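Local coordinates for phosphoglycerol transferase GacH (Streptococcus pyogenes MGAS5005, PDB 6DGM), which probably transfers glycerol phosphate to rhamnose polysaccharide of the streptococcal cell envelope, this chain being the sulfatase-like, metal-binding part of the longer membrane protein, at residues G177-D182 / I204-H209; I210-D215 / T236-L241; T184-I189 / K247-F252; A141-F146 / F160-G165. One frame throughout, in Å; residues are numbered along the deposited sequence.

Interaction 1: G177-D182 / I204-H209. With 1GP (sn-glycerol-1-phosphate), chain D.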
# COMPACT_ATOMS: atom_id res chain seq x y z
N GLY A 177 2.98 0.72 23.51
CA GLY A 177 4.24 1.40 23.29
C GLY A 177 4.08 2.89 23.55
O GLY A 177 3.23 3.32 24.33
N LEU A 178 4.92 3.68 22.89
CA LEU A 178 4.87 5.13 23.09
C LEU A 178 3.78 5.82 22.28
O LEU A 178 3.43 6.97 22.60
CB LEU A 178 6.21 5.73 22.69
CG LEU A 178 7.40 5.26 23.51
CD1 LEU A 178 8.68 5.77 22.91
CD2 LEU A 178 7.24 5.73 24.95
N LEU A 179 3.23 5.17 21.26
CA LEU A 179 2.37 5.81 20.27
C LEU A 179 1.00 5.14 20.24
O LEU A 179 0.75 4.14 20.92
CB LEU A 179 3.07 5.81 18.91
CG LEU A 179 4.46 6.45 18.91
CD1 LEU A 179 5.22 6.10 17.66
CD2 LEU A 179 4.35 7.96 19.07
N THR A 180 0.11 5.70 19.42
CA THR A 180 -1.27 5.24 19.38
C THR A 180 -1.34 3.79 18.94
O THR A 180 -0.74 3.40 17.94
CB THR A 180 -2.08 6.07 18.38
OG1 THR A 180 -2.12 7.45 18.76
CG2 THR A 180 -3.51 5.57 18.29
N SER A 181 -2.09 2.98 19.68
CA SER A 181 -2.14 1.56 19.38
C SER A 181 -2.85 1.26 18.06
O SER A 181 -3.76 1.97 17.62
CB SER A 181 -2.88 0.80 20.49
OG SER A 181 -4.25 1.16 20.55
N ASP A 182 -2.45 0.14 17.45
CA ASP A 182 -3.19 -0.37 16.30
C ASP A 182 -4.61 -0.77 16.70
O ASP A 182 -5.53 -0.61 15.90
CB ASP A 182 -2.45 -1.57 15.68
CG ASP A 182 -1.20 -1.17 14.93
OD1 ASP A 182 -0.95 0.03 14.72
OD2 ASP A 182 -0.46 -2.09 14.54
N ILE A 204 -3.19 4.82 7.84
CA ILE A 204 -1.76 4.82 8.07
C ILE A 204 -1.54 4.72 9.58
O ILE A 204 -1.82 5.67 10.32
CB ILE A 204 -1.09 6.09 7.53
CG1 ILE A 204 -1.39 6.31 6.04
CG2 ILE A 204 0.43 6.04 7.73
CD1 ILE A 204 -2.60 7.23 5.79
N THR A 205 -1.03 3.58 10.03
CA THR A 205 -0.88 3.39 11.47
C THR A 205 0.33 4.15 12.00
O THR A 205 1.12 4.74 11.24
CB THR A 205 -0.78 1.91 11.85
OG1 THR A 205 0.48 1.39 11.41
CG2 THR A 205 -1.93 1.11 11.26
N MET A 206 0.47 4.13 13.33
CA MET A 206 1.63 4.73 13.98
C MET A 206 2.27 3.87 15.06
O MET A 206 3.41 4.16 15.44
CB MET A 206 1.25 6.07 14.62
CG MET A 206 1.41 7.27 13.72
SD MET A 206 3.14 7.51 13.22
CE MET A 206 3.75 8.67 14.44
N GLN A 207 1.59 2.83 15.56
CA GLN A 207 2.08 2.13 16.74
C GLN A 207 3.55 1.73 16.63
O GLN A 207 4.33 1.93 17.58
CB GLN A 207 1.24 0.89 17.01
CG GLN A 207 1.67 0.13 18.25
CD GLN A 207 0.96 -1.18 18.36
OE1 GLN A 207 -0.23 -1.22 18.63
NE2 GLN A 207 1.68 -2.27 18.08
N ASN A 208 3.95 1.13 15.50
CA ASN A 208 5.27 0.51 15.38
C ASN A 208 6.30 1.44 14.74
O ASN A 208 7.37 0.98 14.32
CB ASN A 208 5.14 -0.83 14.66
CG ASN A 208 4.27 -1.77 15.46
OD1 ASN A 208 4.23 -1.66 16.68
ND2 ASN A 208 3.52 -2.64 14.79
N HIS A 209 6.02 2.74 14.74
CA HIS A 209 7.00 3.73 14.34
C HIS A 209 8.09 3.87 15.39
O HIS A 209 7.83 3.82 16.59
CB HIS A 209 6.29 5.08 14.18
CG HIS A 209 7.07 6.08 13.38
ND1 HIS A 209 8.16 6.75 13.88
CD2 HIS A 209 6.90 6.54 12.12
CE1 HIS A 209 8.64 7.57 12.96
NE2 HIS A 209 7.89 7.45 11.88
C3 1GP D . 4.11 10.13 10.43
O3 1GP D . 3.59 8.66 8.56
C2 1GP D . 4.61 9.49 9.16
O2 1GP D . 3.11 11.12 10.20
C1 1GP D . 5.86 8.66 9.41
O1P 1GP D . 6.49 8.31 8.18
O2P 1GP D . 7.97 6.15 8.63
O3P 1GP D . 8.53 7.98 6.83
O4P 1GP D . 8.76 8.48 9.31
P 1GP D . 7.98 7.67 8.23
O HOH W 1 4.03 2.58 20.13
O HOH W 2 -1.30 2.64 15.20
O HOH W 3 1.64 0.17 13.54

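Interaction 2: I210-D215 / T236-L241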
# COMPACT_ATOMS: atom_id res chain seq x y z
N ILE A 210 9.32 4.08 14.93
CA ILE A 210 10.44 4.42 15.79
C ILE A 210 10.07 5.62 16.66
O ILE A 210 9.39 6.53 16.20
CB ILE A 210 11.69 4.66 14.94
CG1 ILE A 210 12.95 4.76 15.80
CG2 ILE A 210 11.50 5.93 14.08
CD1 ILE A 210 14.21 4.91 14.96
N PRO A 211 10.49 5.68 17.93
CA PRO A 211 11.26 4.73 18.75
C PRO A 211 10.35 3.68 19.39
O PRO A 211 9.19 3.97 19.69
CB PRO A 211 11.89 5.64 19.81
CG PRO A 211 10.92 6.73 19.99
CD PRO A 211 10.19 6.92 18.67
N TRP A 212 10.91 2.49 19.59
CA TRP A 212 10.15 1.33 20.05
C TRP A 212 10.40 1.14 21.54
O TRP A 212 11.55 1.07 21.98
CB TRP A 212 10.59 0.07 19.28
CG TRP A 212 10.53 0.30 17.81
CD1 TRP A 212 9.43 0.27 17.04
CD2 TRP A 212 11.63 0.65 16.95
NE1 TRP A 212 9.75 0.57 15.74
CE2 TRP A 212 11.10 0.82 15.66
CE3 TRP A 212 13.00 0.84 17.15
CZ2 TRP A 212 11.89 1.16 14.56
CZ3 TRP A 212 13.79 1.18 16.06
CH2 TRP A 212 13.23 1.33 14.79
N SER A 213 9.32 1.06 22.32
CA SER A 213 9.44 0.94 23.77
C SER A 213 8.41 -0.08 24.24
O SER A 213 7.21 0.19 24.19
CB SER A 213 9.19 2.28 24.46
OG SER A 213 9.50 2.24 25.85
N SER A 214 8.88 -1.24 24.69
CA SER A 214 7.97 -2.27 25.18
C SER A 214 8.74 -3.25 26.04
O SER A 214 9.75 -3.80 25.59
CB SER A 214 7.31 -3.00 24.01
OG SER A 214 6.37 -3.93 24.50
N ASP A 215 8.27 -3.47 27.27
CA ASP A 215 8.87 -4.44 28.16
C ASP A 215 8.17 -5.79 28.17
O ASP A 215 8.73 -6.74 28.71
CB ASP A 215 8.90 -3.88 29.58
CG ASP A 215 10.00 -2.85 29.75
OD1 ASP A 215 11.16 -3.27 29.60
OD2 ASP A 215 9.72 -1.65 29.92
N THR A 236 14.17 -6.37 20.07
CA THR A 236 13.29 -7.01 21.04
C THR A 236 12.03 -6.19 21.27
O THR A 236 10.92 -6.73 21.27
CB THR A 236 14.05 -7.25 22.34
OG1 THR A 236 15.06 -8.23 22.11
CG2 THR A 236 13.11 -7.73 23.48
N SER A 237 12.19 -4.87 21.50
CA SER A 237 11.03 -4.02 21.71
C SER A 237 10.11 -4.03 20.49
O SER A 237 8.88 -4.07 20.63
CB SER A 237 11.49 -2.57 21.96
OG SER A 237 12.37 -2.50 23.06
N TYR A 238 10.69 -3.94 19.29
CA TYR A 238 9.91 -3.99 18.06
C TYR A 238 9.16 -5.31 17.93
O TYR A 238 7.99 -5.33 17.55
CB TYR A 238 10.85 -3.78 16.88
CG TYR A 238 10.23 -4.04 15.53
CD1 TYR A 238 9.42 -3.09 14.93
CD2 TYR A 238 10.47 -5.24 14.86
CE1 TYR A 238 8.85 -3.35 13.69
CE2 TYR A 238 9.92 -5.49 13.63
CZ TYR A 238 9.10 -4.54 13.05
OH TYR A 238 8.54 -4.79 11.81
N ALA A 239 9.84 -6.44 18.22
CA ALA A 239 9.19 -7.74 18.10
C ALA A 239 8.02 -7.86 19.07
O ALA A 239 6.97 -8.43 18.73
CB ALA A 239 10.18 -8.88 18.32
N ARG A 240 8.18 -7.34 20.29
CA ARG A 240 7.09 -7.33 21.25
C ARG A 240 5.91 -6.53 20.71
O ARG A 240 4.76 -6.96 20.80
CB ARG A 240 7.57 -6.77 22.59
CG ARG A 240 8.49 -7.71 23.32
CD ARG A 240 9.22 -7.01 24.43
NE ARG A 240 10.03 -7.98 25.17
CZ ARG A 240 10.95 -7.66 26.07
NH1 ARG A 240 11.20 -6.39 26.35
NH2 ARG A 240 11.64 -8.62 26.66
N LEU A 241 6.19 -5.34 20.16
CA LEU A 241 5.12 -4.52 19.58
C LEU A 241 4.44 -5.23 18.42
O LEU A 241 3.21 -5.17 18.28
CB LEU A 241 5.69 -3.16 19.17
CG LEU A 241 6.07 -2.26 20.35
CD1 LEU A 241 6.86 -1.06 19.86
CD2 LEU A 241 4.85 -1.78 21.10
O HOH W 4 14.04 -0.02 22.26
O HOH W 5 11.82 -1.00 25.26

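Interaction 3: T184-I189 / K247-F252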
# COMPACT_ATOMS: atom_id res chain seq x y z
N THR A 184 -6.55 0.87 18.68
CA THR A 184 -7.31 2.10 18.54
C THR A 184 -7.67 2.34 17.08
O THR A 184 -8.82 2.65 16.75
CB THR A 184 -6.51 3.28 19.07
OG1 THR A 184 -6.34 3.16 20.49
CG2 THR A 184 -7.23 4.59 18.80
N VAL A 185 -6.68 2.21 16.19
CA VAL A 185 -6.94 2.44 14.77
C VAL A 185 -8.01 1.47 14.25
O VAL A 185 -9.00 1.88 13.62
CB VAL A 185 -5.64 2.34 13.96
CG1 VAL A 185 -5.93 2.42 12.48
CG2 VAL A 185 -4.68 3.45 14.39
N TYR A 186 -7.83 0.17 14.53
CA TYR A 186 -8.76 -0.83 14.02
C TYR A 186 -10.17 -0.59 14.54
O TYR A 186 -11.14 -0.69 13.78
CB TYR A 186 -8.28 -2.22 14.42
CG TYR A 186 -7.00 -2.70 13.76
CD1 TYR A 186 -6.67 -2.31 12.47
CD2 TYR A 186 -6.14 -3.57 14.41
CE1 TYR A 186 -5.51 -2.76 11.88
CE2 TYR A 186 -5.00 -4.02 13.82
CZ TYR A 186 -4.69 -3.62 12.54
OH TYR A 186 -3.55 -4.09 11.94
N ASN A 187 -10.31 -0.24 15.82
CA ASN A 187 -11.64 -0.06 16.38
C ASN A 187 -12.29 1.20 15.86
O ASN A 187 -13.52 1.25 15.71
CB ASN A 187 -11.57 -0.12 17.90
CG ASN A 187 -11.51 -1.55 18.40
OD1 ASN A 187 -11.91 -2.48 17.69
ND2 ASN A 187 -11.05 -1.73 19.62
N ASN A 188 -11.49 2.21 15.51
CA ASN A 188 -12.04 3.39 14.87
C ASN A 188 -12.48 3.11 13.43
O ASN A 188 -13.48 3.66 12.98
CB ASN A 188 -11.06 4.55 14.97
CG ASN A 188 -11.21 5.31 16.26
OD1 ASN A 188 -11.94 6.30 16.34
ND2 ASN A 188 -10.55 4.82 17.32
N ILE A 189 -11.75 2.25 12.70
CA ILE A 189 -12.26 1.80 11.40
C ILE A 189 -13.62 1.13 11.58
O ILE A 189 -14.60 1.47 10.91
CB ILE A 189 -11.28 0.85 10.71
CG1 ILE A 189 -9.95 1.54 10.41
CG2 ILE A 189 -11.90 0.30 9.39
CD1 ILE A 189 -8.90 0.56 10.00
N LYS A 247 -1.95 -9.93 17.00
CA LYS A 247 -3.21 -10.34 17.63
C LYS A 247 -4.35 -9.39 17.28
O LYS A 247 -5.48 -9.83 17.04
CB LYS A 247 -3.03 -10.43 19.14
CG LYS A 247 -2.07 -11.51 19.56
CD LYS A 247 -1.88 -11.48 21.07
CE LYS A 247 -0.80 -12.45 21.50
NZ LYS A 247 0.51 -12.12 20.88
N GLU A 248 -4.08 -8.08 17.27
CA GLU A 248 -5.15 -7.13 16.99
C GLU A 248 -5.60 -7.21 15.53
O GLU A 248 -6.77 -6.95 15.24
CB GLU A 248 -4.72 -5.71 17.34
CG GLU A 248 -4.37 -5.50 18.81
CD GLU A 248 -5.56 -5.69 19.74
OE1 GLU A 248 -6.72 -5.68 19.26
OE2 GLU A 248 -5.33 -5.85 20.97
N THR A 249 -4.68 -7.53 14.61
CA THR A 249 -5.05 -7.66 13.21
C THR A 249 -5.99 -8.85 13.02
O THR A 249 -6.99 -8.75 12.31
CB THR A 249 -3.78 -7.81 12.36
OG1 THR A 249 -2.93 -6.66 12.52
CG2 THR A 249 -4.11 -7.97 10.86
N ARG A 250 -5.70 -9.98 13.68
CA ARG A 250 -6.63 -11.10 13.63
C ARG A 250 -8.00 -10.71 14.17
O ARG A 250 -9.03 -11.04 13.56
CB ARG A 250 -6.07 -12.28 14.43
CG ARG A 250 -7.06 -13.43 14.64
CD ARG A 250 -6.47 -14.51 15.51
NE ARG A 250 -7.44 -15.53 15.88
CZ ARG A 250 -7.16 -16.61 16.60
NH1 ARG A 250 -5.93 -16.80 17.05
NH2 ARG A 250 -8.11 -17.49 16.88
N ALA A 251 -8.04 -10.04 15.33
CA ALA A 251 -9.31 -9.65 15.92
C ALA A 251 -10.08 -8.70 15.01
O ALA A 251 -11.32 -8.79 14.91
CB ALA A 251 -9.10 -9.01 17.29
N PHE A 252 -9.38 -7.78 14.36
CA PHE A 252 -10.00 -6.87 13.40
C PHE A 252 -10.64 -7.64 12.25
O PHE A 252 -11.80 -7.40 11.91
CB PHE A 252 -8.90 -5.93 12.90
CG PHE A 252 -9.32 -4.98 11.81
CD1 PHE A 252 -10.37 -4.11 11.99
CD2 PHE A 252 -8.62 -4.95 10.61
CE1 PHE A 252 -10.73 -3.21 10.98
CE2 PHE A 252 -8.97 -4.06 9.60
CZ PHE A 252 -10.02 -3.18 9.79

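Interaction 4: A141-F146 / F160-G165. With 1GP (sn-glycerol-1-phosphate), chain D.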
# COMPACT_ATOMS: atom_id res chain seq x y z
N ALA A 141 -1.46 10.96 13.87
CA ALA A 141 -0.47 12.02 14.08
C ALA A 141 -1.09 13.29 13.51
O ALA A 141 -2.31 13.39 13.38
CB ALA A 141 0.88 11.63 13.48
N SER A 142 -0.25 14.25 13.14
CA SER A 142 -0.76 15.45 12.49
C SER A 142 -1.21 15.14 11.06
O SER A 142 -0.49 14.53 10.28
CB SER A 142 0.30 16.54 12.44
OG SER A 142 -0.17 17.60 11.62
N ALA A 143 -2.41 15.62 10.72
CA ALA A 143 -2.88 15.53 9.35
C ALA A 143 -1.97 16.25 8.36
O ALA A 143 -1.99 15.94 7.16
CB ALA A 143 -4.29 16.13 9.23
N ASN A 144 -1.15 17.20 8.82
CA ASN A 144 -0.28 17.94 7.90
C ASN A 144 1.07 17.30 7.70
O ASN A 144 1.83 17.75 6.82
CB ASN A 144 -0.16 19.37 8.38
CG ASN A 144 -1.44 20.14 8.17
OD1 ASN A 144 -1.94 20.24 7.04
ND2 ASN A 144 -2.01 20.66 9.26
N ASN A 145 1.40 16.24 8.43
CA ASN A 145 2.64 15.54 8.14
C ASN A 145 2.60 15.04 6.70
O ASN A 145 1.58 14.50 6.23
CB ASN A 145 2.86 14.36 9.10
CG ASN A 145 3.12 14.82 10.55
OD1 ASN A 145 3.30 16.01 10.82
ND2 ASN A 145 3.18 13.86 11.46
N PHE A 146 3.70 15.22 5.98
CA PHE A 146 3.85 14.75 4.61
C PHE A 146 2.75 15.26 3.69
O PHE A 146 2.42 14.63 2.68
CB PHE A 146 4.02 13.24 4.55
CG PHE A 146 5.31 12.80 5.12
CD1 PHE A 146 6.50 13.00 4.42
CD2 PHE A 146 5.38 12.31 6.43
CE1 PHE A 146 7.72 12.65 4.99
CE2 PHE A 146 6.59 11.97 6.99
CZ PHE A 146 7.76 12.13 6.26
N PHE A 160 -10.87 12.88 7.58
CA PHE A 160 -9.45 12.54 7.79
C PHE A 160 -9.25 12.56 9.31
O PHE A 160 -9.01 13.61 9.90
CB PHE A 160 -8.53 13.51 7.06
CG PHE A 160 -7.07 13.17 7.15
CD1 PHE A 160 -6.59 12.07 7.83
CD2 PHE A 160 -6.15 14.00 6.53
CE1 PHE A 160 -5.23 11.80 7.91
CE2 PHE A 160 -4.78 13.75 6.62
CZ PHE A 160 -4.32 12.63 7.30
N LEU A 161 -9.39 11.39 9.93
CA LEU A 161 -9.15 11.27 11.36
C LEU A 161 -7.66 11.43 11.61
O LEU A 161 -6.85 10.76 10.98
CB LEU A 161 -9.60 9.92 11.90
CG LEU A 161 -11.10 9.74 12.14
CD1 LEU A 161 -11.87 9.69 10.83
CD2 LEU A 161 -11.33 8.47 12.96
N ALA A 162 -7.32 12.32 12.54
CA ALA A 162 -5.94 12.59 12.87
C ALA A 162 -5.86 13.01 14.33
O ALA A 162 -6.85 13.46 14.92
CB ALA A 162 -5.34 13.68 11.98
N LEU A 163 -4.66 12.88 14.93
CA LEU A 163 -4.51 13.36 16.30
C LEU A 163 -4.59 14.88 16.36
O LEU A 163 -4.98 15.45 17.38
CB LEU A 163 -3.19 12.90 16.91
CG LEU A 163 -3.12 11.45 17.39
CD1 LEU A 163 -1.82 11.24 18.17
CD2 LEU A 163 -4.32 11.06 18.22
N SER A 164 -4.17 15.56 15.29
CA SER A 164 -4.29 17.01 15.24
C SER A 164 -4.37 17.44 13.78
O SER A 164 -4.01 16.69 12.86
CB SER A 164 -3.10 17.71 15.91
OG SER A 164 -1.87 17.48 15.25
N GLY A 165 -4.87 18.65 13.58
CA GLY A 165 -4.89 19.26 12.28
C GLY A 165 -6.10 18.96 11.44
O GLY A 165 -6.12 19.36 10.27
C3 1GP D . 4.11 10.13 10.43
O3 1GP D . 3.59 8.66 8.56
C2 1GP D . 4.61 9.49 9.16
O2 1GP D . 3.11 11.12 10.20
C1 1GP D . 5.86 8.66 9.41
O1P 1GP D . 6.49 8.31 8.18
O2P 1GP D . 7.97 6.15 8.63
O3P 1GP D . 8.53 7.98 6.83
O4P 1GP D . 8.76 8.48 9.31
P 1GP D . 7.98 7.67 8.23
O HOH W 6 -4.61 21.95 9.62

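Interaction 1: G177-D182 / I204-H209
Gln207 reaches across to the chain end of 177-182, where its OE1 accepts a hydrogen bond from the backbone N of Asp182 at 2.9 Å, nearly straight (172°), the donor standing above the amide carbonyl plane. Its CG lies anti to the backbone N (chi1 -178°), and the extended chain beyond carries the amide across to stack on the Asp182 carboxylate, the two planes 18° apart. Asp182 OD1 in turn sits 3.3 Å from Gln207 CB and accepts hydrogen bonds from two waters: one also donates to Thr180 O and accepts from Met206 N, the other accepts from Asn208 N and pairs with Thr205 OG1. Beside this polar patch, Leu179 CD1 packs on His209 CB at 3.8 Å. In the next shell, Gln207 NE2 donates to Asn208 OD1, Asp182 OD2 and Asn208 ND2 are both hydrogen-bonded to Thr245 OG1, and Thr205 OG1 is bonded to the backbone N of the manganese ligand Glu47. The type I turn from Met206 to His209 ends in the imidazole whose NE2 donates to O4P of sn-glycerol-1-phosphate at 2.9 Å, while Met206 SD flanks its C3. A loop following a sheet strand thus lines the ligand pocket, as in the alkaline phosphatase clan.

Interaction 2: I210-D215 / T236-L241
Arg240 NH1 donates to the backbone O of Ser214 at 3.1 Å, with the acceptor in the plane of the guanidinium and an N-H...O angle of 159°. Asp215 O lies over one face of the same group, 3.4 Å above its plane, and the methyl CG2 of Thr236 covers the centre of the opposite face. Outside the contact, NE is bonded to Ile220 O, so backbone carbonyls at Ser214 and Ile220 accept from two of its nitrogens. A second polar link runs through water: Ser237 OG accepts from two waters, one of which also donates to Trp212 O while the other accepts from Ser214 N. The hydroxyl is hydrogen-bonded to His233 O as well, one turn back in its helix. Packing begins where Tyr238 turns its edge to the five-membered ring of Trp212, a T-shaped pair with centroids 5.4 Å apart and planes at 79°. Trp212 NE1 is bonded to Asn208 O and Tyr238 OH to Ser48 O. Leu241 CD1 fills in against Trp212 CB at 3.9 Å, and its CG meets Ser214 CB at the same distance. The polar links from the helix thus reach main-chain atoms of the loop, while Trp212 and Ser214 CB supply apolar packing.

Interaction 3: T184-I189 / K247-F252
Tyr186 and Phe252 join two helices, 182-192 and 229-257, that pack on the central sheet of this alpha/beta, alkaline phosphatase-like domain. The segments run almost parallel, their axes 10.1 Å apart and 10° from alignment, a separation that the two aromatic rings bridge. The rings form an offset stack, with centroids 4.6 Å apart and planes only 9° from parallel. Displacement toward the rims sets Tyr186 CD1 over the face of Phe252, while Phe252 CB lies over the Tyr186 face in a CH-pi contact, 4.1 Å from the centroid. Tyr186 CG is anti to its carbonyl carbon (chi1 -68°), beside the backbone N, and the two side chains cross at about a right angle. Further along Tyr186, Glu248 CB approaches the ring edge in its plane. The phenol oxygen then meets Thr249, whose OG1 is also hydrogen-bonded to Thr245 O; Tyr186 OH and Thr249 OG1 are 2.7 Å apart. Toward the sheet, Leu44 and Phe267 of two strands touch Tyr186, and Ile189 rests on Ile42 and Val203, which ties helix 182-192 to the sheet; Thr249 also touches Phe267, so helix 229-257 shares that surface. Ile189 also adds to the contact between the helices, its CD1 meeting the Phe252 ring at CZ, 3.9 Å away.

Interaction 4: A141-F146 / F160-G165
Phe160 meets Ala143 where strand 159-162, at one border of the mixed central sheet, lies beside the chain leaving its parallel neighbour 135-139; helix 148-154 connects the two in a beta-alpha-beta crossover. From CB the side chain sets off with CG anti to the backbone N (chi1 -176°), and the ring extends alongside Ala143. CD2 comes within 3.9 Å of Ala143 CB, and CE2 draws nearer, 3.6 Å from the same methyl, with Ala143 O also beside it. At the tip, CZ touches Ala143 CA. The methyl makes an off-centre CH-pi contact with the ring, 30° from the ring normal, while Tyr152 makes an edge-to-face pair with Phe160. Ala162 CB adds a second small group against Ala143 CB.

The backbones pair in parallel through a bridge of Ser142 with Ser164. Its firm bond runs from Ala143 N to Ser164 O, 2.9 Å and 174°; Ala141 O receives only weak bonds within this pairing, from the N atoms of Leu163 and Ser164. Ser142 OG accepts from Asn144 N, 3.0 Å away, an ST turn within a type I turn that ends at Asn145. Farther out, a water links Gly165 O to Asn144 ND2. The turn presents Asn145 to the ligand pocket: ND2 donates to O2 of sn-glycerol-1-phosphate at 3.0 Å.

In the fold
Along the chain, interaction 4 closes before the others open; 177-182 and 184-189 then follow as neighbours, and interaction 2 is nested within the loop closed by interaction 3. Interactions 1 and 4, with centres about 14 Å apart, both touch sn-glycerol-1-phosphate and meet each other where Met206 CE packs on Ala141 CB. Interaction 2 lies about 11 Å from interaction 1, centre to centre, and continues the same loop away from the pocket. It shares helix 229-257 with interaction 3, about 19 Å away between centres. That long helix therefore contacts the loop that continues from the pocket and packs on the central sheet farther along, so binding surface and scaffold belong to one connected domain.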